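Local coordinates for hypothetical protein (Ralstonia eutropha, PDB 2OPK) that is of unverified function but has a cupin fold and may act as a mannose-6-phosphate isomerase, at residues V57-S61 with G62-I66. Residues are numbered along the deposited sequence; the frame is centred on the assembly and turned at random.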
ATOM      1  N   VAL B  57       4.236  -2.491  -6.082  1.00 15.18           N
ATOM      2  CA  VAL B  57       4.307  -1.024  -6.109  1.00 13.41           C
ATOM      3  C   VAL B  57       3.032  -0.450  -6.672  1.00 16.37           C
ATOM      4  O   VAL B  57       2.495  -0.965  -7.651  1.00 16.58           O
ATOM      5  CB  VAL B  57       5.557  -0.528  -6.910  1.00 17.39           C
ATOM      6  CG1 VAL B  57       5.558  -1.039  -8.386  1.00 15.77           C
ATOM      7  CG2 VAL B  57       5.680   0.969  -6.859  1.00 17.59           C
HETATM    8  N   MSE B  58       2.547   0.617  -6.040  1.00 14.90           N
HETATM    9  CA  MSE B  58       1.314   1.253  -6.430  1.00 16.82           C
HETATM   10  C   MSE B  58       1.429   2.768  -6.483  1.00 14.65           C
HETATM   11  O   MSE B  58       2.051   3.380  -5.622  1.00 11.91           O
HETATM   12  CB  MSE B  58       0.218   0.903  -5.413  1.00 15.18           C
HETATM   13  CG  MSE B  58      -1.201   1.358  -5.810  1.00 21.38           C
HETATM   14 SE   MSE B  58      -2.557   0.829  -4.466  0.75 21.54          SE
HETATM   15  CE  MSE B  58      -1.743   1.507  -3.025  1.00  4.07           C
ATOM     16  N   VAL B  59       0.754   3.359  -7.462  1.00 12.91           N
ATOM     17  CA  VAL B  59       0.630   4.833  -7.557  1.00 14.19           C
ATOM     18  C   VAL B  59      -0.519   5.212  -6.661  1.00 13.98           C
ATOM     19  O   VAL B  59      -1.606   4.675  -6.805  1.00 12.44           O
ATOM     20  CB  VAL B  59       0.325   5.302  -8.983  1.00 14.50           C
ATOM     21  CG1 VAL B  59       0.145   6.805  -9.010  1.00 14.93           C
ATOM     22  CG2 VAL B  59       1.452   4.844  -9.956  1.00 16.91           C
ATOM     23  N   VAL B  60      -0.269   6.124  -5.730  1.00 13.48           N
ATOM     24  CA  VAL B  60      -1.283   6.582  -4.780  1.00 15.08           C
ATOM     25  C   VAL B  60      -1.779   7.990  -5.131  1.00 15.80           C
ATOM     26  O   VAL B  60      -2.946   8.333  -4.870  1.00 15.82           O
ATOM     27  CB  VAL B  60      -0.728   6.512  -3.334  1.00 16.71           C
ATOM     28  CG1 VAL B  60      -1.812   6.668  -2.354  1.00 24.21           C
ATOM     29  CG2 VAL B  60      -0.109   5.159  -3.079  1.00 19.33           C
ATOM     30  N   SER B  61      -0.893   8.806  -5.694  1.00 12.90           N
ATOM     31  CA  SER B  61      -1.249  10.109  -6.215  1.00 13.87           C
ATOM     32  C   SER B  61      -0.374  10.395  -7.413  1.00 14.26           C
ATOM     33  O   SER B  61       0.667   9.772  -7.585  1.00 13.58           O
ATOM     34  CB  SER B  61      -1.095  11.226  -5.182  1.00 13.66           C
ATOM     35  OG  SER B  61       0.246  11.303  -4.727  1.00 19.64           O
ATOM     36  N   GLY B  62      -0.809  11.338  -8.257  1.00 14.42           N
ATOM     37  CA  GLY B  62      -0.090  11.591  -9.512  1.00 14.53           C
ATOM     38  C   GLY B  62      -0.343  10.504 -10.547  1.00 12.15           C
ATOM     39  O   GLY B  62      -1.452  10.007 -10.666  1.00 12.79           O
ATOM     40  N   SER B  63       0.653  10.211 -11.364  1.00 11.59           N
ATOM     41  CA  SER B  63       0.499   9.262 -12.469  1.00 14.30           C
ATOM     42  C   SER B  63       1.863   8.858 -12.997  1.00 15.04           C
ATOM     43  O   SER B  63       2.856   9.561 -12.779  1.00 13.87           O
ATOM     44  CB  SER B  63      -0.343   9.831 -13.633  1.00 15.63           C
ATOM     45  OG  SER B  63       0.271  10.952 -14.244  1.00 17.88           O
ATOM     46  N   ALA B  64       1.894   7.747 -13.722  1.00 14.04           N
ATOM     47  CA  ALA B  64       3.141   7.208 -14.233  1.00 15.13           C
ATOM     48  C   ALA B  64       2.938   6.205 -15.362  1.00 15.85           C
ATOM     49  O   ALA B  64       1.820   5.827 -15.713  1.00 18.55           O
ATOM     50  CB  ALA B  64       3.926   6.507 -13.046  1.00 16.79           C
ATOM     51  N   GLY B  65       4.060   5.794 -15.919  1.00 16.23           N
ATOM     52  CA  GLY B  65       4.149   4.679 -16.824  1.00 17.66           C
ATOM     53  C   GLY B  65       5.340   3.853 -16.378  1.00 18.37           C
ATOM     54  O   GLY B  65       6.350   4.411 -15.975  1.00 17.97           O
ATOM     55  N   ILE B  66       5.175   2.533 -16.394  1.00 19.16           N
ATOM     56  CA  ILE B  66       6.210   1.579 -16.085  1.00 18.99           C
ATOM     57  C   ILE B  66       6.270   0.536 -17.178  1.00 18.32           C
ATOM     58  O   ILE B  66       5.241   0.027 -17.590  1.00 19.11           O
ATOM     59  CB  ILE B  66       5.944   0.840 -14.767  1.00 19.54           C
ATOM     60  CG1 ILE B  66       6.154   1.787 -13.591  1.00 21.43           C
ATOM     61  CG2 ILE B  66       6.882  -0.386 -14.614  1.00 18.43           C
ATOM     62  CD1 ILE B  66       6.248   1.117 -12.237  1.00 22.51           C
TER
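Val59 and Ala64 face each other across a sharp change of chain direction, Val59 CG2 lying 4.3 Å from Ala64 CB. The other branch of the valine, CG1, stands anti to its own backbone N (chi1 177°) and is thereby laid against the bend itself, 3.9 Å from Gly62 O and 4.2 Å from Ser63 N. Two residues further out on each arm, Val57 CG1 and Ile66 CD1 meet more loosely at 4.5 Å, methyl to methyl. Met58 and Val60 send their side chains off this face, and Gly65, between Ala64 and Ile66, has none; Trp104 of strand 102-109 touches Val57, Val59, Ala64 and Ile66 alike, and Met77 adds to the apolar filling beside Val59 and Ile66. Gly62 lies at the bend, its positive phi of 75° favouring glycine, and the chain runs back at 150° to its first course. The arms do not pair as a hairpin: the CA atoms of Val57 and Ile66 are 10.5 Å apart, and strand 54-61 bonds instead to strands 102-109 and 81-85. Just before the bend, Val60 and Ser61 both face Val103, a classic beta bulge, with Ser61 OG weakly hydrogen-bonded to Val103 N. Beyond it, the side chain of Ser63 leaves the backbone away from the first arm, and its OG is hydrogen-bonded to Asp97 OD2, while its carbonyl O accepts a bond from Thr102 OG1. The turn at Gly62 thus carries the chain from the five-stranded sheet to the three-stranded one, and the facing apolar side chains pack between the two sheets, as in the interior of the cupin beta-barrel.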